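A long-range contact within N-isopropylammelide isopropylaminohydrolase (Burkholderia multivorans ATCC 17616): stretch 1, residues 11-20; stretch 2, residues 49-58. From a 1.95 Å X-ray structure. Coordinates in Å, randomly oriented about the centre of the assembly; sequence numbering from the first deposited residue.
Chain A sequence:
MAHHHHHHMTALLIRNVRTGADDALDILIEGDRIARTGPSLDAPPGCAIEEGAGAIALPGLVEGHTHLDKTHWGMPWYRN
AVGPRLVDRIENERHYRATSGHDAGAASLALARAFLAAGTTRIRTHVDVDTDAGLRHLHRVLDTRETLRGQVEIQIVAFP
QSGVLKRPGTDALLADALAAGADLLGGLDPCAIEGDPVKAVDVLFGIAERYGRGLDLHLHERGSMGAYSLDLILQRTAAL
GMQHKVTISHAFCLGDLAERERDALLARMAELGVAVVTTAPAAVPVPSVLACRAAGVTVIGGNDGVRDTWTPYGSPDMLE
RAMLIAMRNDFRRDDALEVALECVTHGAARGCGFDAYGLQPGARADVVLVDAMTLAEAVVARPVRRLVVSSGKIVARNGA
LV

Stretch 1 11-20: ALLIRNVRTG
Stretch 2 49-58: IEEGAGAIAL

This contact is a parallel β pairing of two distant chain segments, followed past a corner and a glycine-rich turn by a separate single bridge, shifted in register by two residues. The strands carrying Leu13-Arg15 and Ile49-Glu51 run 19° apart, their axes 4.8 Å from each other at closest approach, pairing Leu13 with Ile49, Ile14 with Glu50 and Arg15 with Glu51 (CA-CA 5.0, 4.7 and 5.1 Å). As parallel strands do, one residue bonds both ways: Glu50 N donates to Leu13 O (2.9 Å) and Glu50 O accepts from Arg15 N (2.9 Å); Gly52 N then reaches Arg15 O at 2.7 Å.

Leu13, Arg15, Ile49 and Glu51 share one face. Leu13 (t, p) sets CB 3.9 Å from CD1 of Ile49 (m, m), a methyl also over a face of the Arg15 guanidinium. Arg15 (m, t, t) brings NH1 to 3.5 Å from OE2 of Glu51 (m, m), a salt bridge at the guanidinium edge. On the other face CG1 of buried Ile14 (m, t) lies 4.3 Å from Glu50 CB, aliphatic against aliphatic, while the end of Glu50 (t, p) leads away, its carboxylate bonded elsewhere in the structure.

Stretch 1 turns a corner at Asn16 (phi/psi 65/59), while Gly52-Ala55 forms a type I' turn closed by Ala55 N to Gly52 O (3.0 Å). Ala53 and Gly54 have positive phi, which favours glycine at 54. Gly52 must be small: an ideal CB would lie 2.3 Å from Val17 CG1. Asn16 O accepts from Gly54 N (2.7 Å), and a water donates to Glu51 OE1 (2.7 Å from its O), accepts from Ala53 N (2.9 Å), and accepts weakly from Asn16 ND2 (3.3 Å).

Beyond the turn, Arg18 bridges Ile56 (CA-CA 4.6 Å): Arg18 N donates to Ala55 O (2.9 Å) and Arg18 O accepts from Ala57 N (2.7 Å). Arg18 (m, t, m) clasps Gly54 O with NE (2.9 Å) and NH2 (3.0 Å), its guanidinium covered on one face by CG1 of Ile56 (m, t). CG2 of Val17 (m) meets Ala57 CB at 3.9 Å, a small buried apolar pair.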

ATOM      1  N   ALA A  11     -21.813 -14.621 -14.154  1.00 50.66           N
ATOM      2  CA  ALA A  11     -20.919 -15.649 -13.628  1.00 40.37           C
ATOM      3  C   ALA A  11     -19.722 -15.820 -14.553  1.00 39.24           C
ATOM      4  O   ALA A  11     -19.857 -15.745 -15.782  1.00 41.65           O
ATOM      5  CB  ALA A  11     -21.632 -16.990 -13.470  1.00 35.74           C
ATOM      6  N   LEU A  12     -18.556 -16.074 -13.954  1.00 33.62           N
ATOM      7  CA  LEU A  12     -17.309 -16.297 -14.677  1.00 32.13           C
ATOM      8  C   LEU A  12     -16.617 -17.515 -14.089  1.00 22.36           C
ATOM      9  O   LEU A  12     -16.339 -17.556 -12.888  1.00 27.78           O
ATOM     10  CB  LEU A  12     -16.388 -15.079 -14.593  1.00 29.44           C
ATOM     11  CG  LEU A  12     -15.017 -15.236 -15.256  1.00 27.04           C
ATOM     12  CD1 LEU A  12     -15.151 -15.429 -16.754  1.00 31.81           C
ATOM     13  CD2 LEU A  12     -14.164 -14.007 -14.936  1.00 36.22           C
ATOM     14  N   LEU A  13     -16.352 -18.509 -14.928  1.00 29.78           N
ATOM     15  CA  LEU A  13     -15.629 -19.708 -14.523  1.00 30.23           C
ATOM     16  C   LEU A  13     -14.237 -19.630 -15.134  1.00 24.35           C
ATOM     17  O   LEU A  13     -14.086 -19.713 -16.357  1.00 30.53           O
ATOM     18  CB  LEU A  13     -16.359 -20.977 -14.968  1.00 26.20           C
ATOM     19  CG  LEU A  13     -15.652 -22.298 -14.629  1.00 27.92           C
ATOM     20  CD1 LEU A  13     -15.410 -22.413 -13.128  1.00 26.74           C
ATOM     21  CD2 LEU A  13     -16.459 -23.480 -15.134  1.00 32.93           C
ATOM     22  N   ILE A  14     -13.231 -19.467 -14.283  1.00 26.75           N
ATOM     23  CA  ILE A  14     -11.834 -19.496 -14.700  1.00 26.59           C
ATOM     24  C   ILE A  14     -11.334 -20.921 -14.492  1.00 30.14           C
ATOM     25  O   ILE A  14     -11.180 -21.372 -13.354  1.00 32.62           O
ATOM     26  CB  ILE A  14     -10.989 -18.500 -13.901  1.00 26.75           C
ATOM     27  CG1 ILE A  14     -11.578 -17.082 -14.003  1.00 26.14           C
ATOM     28  CG2 ILE A  14      -9.523 -18.564 -14.362  1.00 26.74           C
ATOM     29  CD1 ILE A  14     -10.875 -16.061 -13.064  1.00 27.70           C
ATOM     30  N   ARG A  15     -11.089 -21.633 -15.585  1.00 28.88           N
ATOM     31  CA  ARG A  15     -10.695 -23.027 -15.503  1.00 33.68           C
ATOM     32  C   ARG A  15      -9.181 -23.176 -15.485  1.00 32.94           C
ATOM     33  O   ARG A  15      -8.459 -22.419 -16.134  1.00 32.87           O
ATOM     34  CB  ARG A  15     -11.252 -23.812 -16.683  1.00 33.87           C
ATOM     35  CG  ARG A  15     -12.715 -24.193 -16.532  1.00 33.03           C
ATOM     36  CD  ARG A  15     -13.146 -25.012 -17.722  1.00 40.76           C
ATOM     37  NE  ARG A  15     -14.540 -25.413 -17.611  1.00 36.43           N
ATOM     38  CZ  ARG A  15     -15.348 -25.565 -18.655  1.00 49.11           C
ATOM     39  NH1 ARG A  15     -14.892 -25.339 -19.883  1.00 49.46           N
ATOM     40  NH2 ARG A  15     -16.607 -25.936 -18.472  1.00 51.04           N
ATOM     41  N   ASN A  16      -8.715 -24.194 -14.756  1.00 32.28           N
ATOM     42  CA  ASN A  16      -7.375 -24.753 -14.939  1.00 32.57           C
ATOM     43  C   ASN A  16      -6.283 -23.737 -14.575  1.00 33.30           C
ATOM     44  O   ASN A  16      -5.441 -23.364 -15.397  1.00 33.86           O
ATOM     45  CB  ASN A  16      -7.210 -25.257 -16.379  1.00 38.16           C
ATOM     46  CG  ASN A  16      -5.881 -25.936 -16.617  1.00 47.11           C
ATOM     47  OD1 ASN A  16      -5.249 -26.435 -15.686  1.00 61.11           O
ATOM     48  ND2 ASN A  16      -5.446 -25.958 -17.872  1.00 53.35           N
ATOM     49  N   VAL A  17      -6.318 -23.286 -13.320  1.00 31.76           N
ATOM     50  CA  VAL A  17      -5.290 -22.404 -12.771  1.00 30.95           C
ATOM     51  C   VAL A  17      -4.706 -23.044 -11.520  1.00 38.10           C
ATOM     52  O   VAL A  17      -5.252 -23.992 -10.963  1.00 40.21           O
ATOM     53  CB  VAL A  17      -5.821 -21.000 -12.455  1.00 26.13           C
ATOM     54  CG1 VAL A  17      -6.241 -20.286 -13.738  1.00 27.23           C
ATOM     55  CG2 VAL A  17      -6.972 -21.084 -11.453  1.00 28.38           C
ATOM     56  N   ARG A  18      -3.578 -22.503 -11.079  1.00 32.74           N
ATOM     57  CA  ARG A  18      -2.865 -23.002  -9.914  1.00 32.65           C
ATOM     58  C   ARG A  18      -2.680 -21.854  -8.934  1.00 41.15           C
ATOM     59  O   ARG A  18      -2.285 -20.752  -9.329  1.00 34.30           O
ATOM     60  CB  ARG A  18      -1.512 -23.587 -10.305  1.00 33.26           C
ATOM     61  CG  ARG A  18      -1.581 -24.903 -11.095  1.00 34.36           C
ATOM     62  CD  ARG A  18      -0.205 -25.261 -11.654  1.00 42.31           C
ATOM     63  NE  ARG A  18       0.302 -24.194 -12.513  1.00 41.39           N
ATOM     64  CZ  ARG A  18       1.472 -23.589 -12.353  1.00 47.19           C
ATOM     65  NH1 ARG A  18       2.286 -23.959 -11.372  1.00 45.39           N
ATOM     66  NH2 ARG A  18       1.837 -22.620 -13.186  1.00 41.42           N
ATOM     67  N   THR A  19      -2.976 -22.093  -7.667  1.00 40.76           N
ATOM     68  CA  THR A  19      -2.716 -21.061  -6.674  1.00 42.36           C
ATOM     69  C   THR A  19      -1.300 -21.141  -6.115  1.00 51.38           C
ATOM     70  O   THR A  19      -0.916 -20.291  -5.306  1.00 48.11           O
ATOM     71  CB  THR A  19      -3.737 -21.150  -5.543  1.00 46.64           C
ATOM     72  OG1 THR A  19      -3.640 -22.437  -4.928  1.00 52.08           O
ATOM     73  CG2 THR A  19      -5.149 -20.948  -6.089  1.00 39.92           C
ATOM     74  N   GLY A  20      -0.514 -22.125  -6.542  1.00 57.62           N
ATOM     75  CA  GLY A  20       0.863 -22.242  -6.110  1.00 62.88           C
ATOM     76  C   GLY A  20       1.323 -23.683  -6.113  1.00 79.05           C
ATOM     77  O   GLY A  20       1.110 -24.404  -7.094  1.00 68.31           O
ATOM     78  N   ILE A  49     -16.747 -18.493 -19.748  1.00 44.85           N
ATOM     79  CA  ILE A  49     -15.632 -19.401 -19.501  1.00 38.69           C
ATOM     80  C   ILE A  49     -14.338 -18.680 -19.844  1.00 36.03           C
ATOM     81  O   ILE A  49     -14.218 -18.097 -20.927  1.00 38.41           O
ATOM     82  CB  ILE A  49     -15.748 -20.690 -20.339  1.00 45.81           C
ATOM     83  CG1 ILE A  49     -17.104 -21.365 -20.122  1.00 44.68           C
ATOM     84  CG2 ILE A  49     -14.609 -21.639 -19.992  1.00 48.16           C
ATOM     85  CD1 ILE A  49     -17.312 -21.809 -18.707  1.00 42.94           C
ATOM     86  N   GLU A  50     -13.369 -18.739 -18.939  1.00 34.61           N
ATOM     87  CA  GLU A  50     -12.021 -18.249 -19.203  1.00 40.86           C
ATOM     88  C   GLU A  50     -11.055 -19.414 -19.011  1.00 35.93           C
ATOM     89  O   GLU A  50     -11.001 -20.003 -17.927  1.00 37.82           O
ATOM     90  CB  GLU A  50     -11.696 -17.076 -18.272  1.00 33.31           C
ATOM     91  CG  GLU A  50     -10.421 -16.363 -18.563  1.00 42.28           C
ATOM     92  CD  GLU A  50     -10.466 -15.550 -19.840  1.00 34.60           C
ATOM     93  OE1 GLU A  50     -11.564 -15.145 -20.290  1.00 39.10           O
ATOM     94  OE2 GLU A  50      -9.381 -15.313 -20.386  1.00 42.39           O
ATOM     95  N   GLU A  51     -10.318 -19.769 -20.061  1.00 35.07           N
ATOM     96  CA  GLU A  51      -9.367 -20.876 -19.969  1.00 34.99           C
ATOM     97  C   GLU A  51      -8.055 -20.361 -19.381  1.00 39.50           C
ATOM     98  O   GLU A  51      -7.334 -19.600 -20.031  1.00 39.33           O
ATOM     99  CB  GLU A  51      -9.151 -21.525 -21.335  1.00 44.60           C
ATOM    100  CG  GLU A  51     -10.373 -22.297 -21.872  1.00 52.13           C
ATOM    101  CD  GLU A  51     -10.786 -23.487 -20.994  1.00 65.70           C
ATOM    102  OE1 GLU A  51      -9.990 -23.902 -20.122  1.00 63.56           O
ATOM    103  OE2 GLU A  51     -11.909 -24.016 -21.182  1.00 62.82           O
ATOM    104  N   GLY A  52      -7.743 -20.780 -18.149  1.00 43.78           N
ATOM    105  CA  GLY A  52      -6.531 -20.331 -17.481  1.00 35.85           C
ATOM    106  C   GLY A  52      -5.251 -20.968 -17.987  1.00 42.30           C
ATOM    107  O   GLY A  52      -4.168 -20.435 -17.726  1.00 38.20           O
ATOM    108  N   ALA A  53      -5.351 -22.107 -18.675  1.00 40.69           N
ATOM    109  CA  ALA A  53      -4.210 -22.752 -19.335  1.00 48.82           C
ATOM    110  C   ALA A  53      -3.052 -23.006 -18.369  1.00 48.87           C
ATOM    111  O   ALA A  53      -1.878 -22.885 -18.726  1.00 44.87           O
ATOM    112  CB  ALA A  53      -3.742 -21.935 -20.541  1.00 49.09           C
ATOM    113  N   GLY A  54      -3.384 -23.366 -17.132  1.00 41.28           N
ATOM    114  CA  GLY A  54      -2.374 -23.746 -16.168  1.00 40.67           C
ATOM    115  C   GLY A  54      -1.623 -22.599 -15.544  1.00 35.78           C
ATOM    116  O   GLY A  54      -0.621 -22.836 -14.862  1.00 35.08           O
ATOM    117  N   ALA A  55      -2.071 -21.366 -15.752  1.00 35.18           N
ATOM    118  CA  ALA A  55      -1.413 -20.211 -15.165  1.00 39.57           C
ATOM    119  C   ALA A  55      -1.562 -20.214 -13.648  1.00 35.49           C
ATOM    120  O   ALA A  55      -2.501 -20.783 -13.086  1.00 30.52           O
ATOM    121  CB  ALA A  55      -2.004 -18.915 -15.716  1.00 30.57           C
ATOM    122  N   ILE A  56      -0.624 -19.543 -12.983  1.00 30.91           N
ATOM    123  CA  ILE A  56      -0.793 -19.252 -11.562  1.00 28.21           C
ATOM    124  C   ILE A  56      -1.846 -18.170 -11.391  1.00 29.52           C
ATOM    125  O   ILE A  56      -1.822 -17.139 -12.076  1.00 29.43           O
ATOM    126  CB  ILE A  56       0.546 -18.841 -10.927  1.00 29.80           C
ATOM    127  CG1 ILE A  56       1.386 -20.083 -10.626  1.00 30.00           C
ATOM    128  CG2 ILE A  56       0.296 -17.986  -9.655  1.00 27.55           C
ATOM    129  CD1 ILE A  56       2.759 -19.785 -10.053  1.00 35.94           C
ATOM    130  N   ALA A  57      -2.790 -18.403 -10.483  1.00 27.79           N
ATOM    131  CA  ALA A  57      -3.766 -17.402 -10.088  1.00 23.25           C
ATOM    132  C   ALA A  57      -3.321 -16.766  -8.776  1.00 32.01           C
ATOM    133  O   ALA A  57      -3.065 -17.469  -7.791  1.00 26.11           O
ATOM    134  CB  ALA A  57      -5.167 -18.012  -9.941  1.00 26.13           C
ATOM    135  N   LEU A  58      -3.207 -15.451  -8.776  1.00 25.13           N
ATOM    136  CA  LEU A  58      -2.882 -14.652  -7.607  1.00 24.79           C
ATOM    137  C   LEU A  58      -4.102 -13.859  -7.169  1.00 20.49           C
ATOM    138  O   LEU A  58      -4.913 -13.451  -8.006  1.00 25.05           O
ATOM    139  CB  LEU A  58      -1.737 -13.671  -7.914  1.00 23.22           C
ATOM    140  CG  LEU A  58      -0.390 -14.240  -8.346  1.00 29.53           C
ATOM    141  CD1 LEU A  58       0.559 -13.109  -8.818  1.00 25.37           C
ATOM    142  CD2 LEU A  58       0.249 -15.053  -7.222  1.00 31.37           C
TER
HETATM  143  O   HOH W   1      -7.309 -23.953 -19.782  1.00 32.93           O
HETATM  144  O   HOH W   2      -2.103 -17.785  -5.315  1.00 31.08           O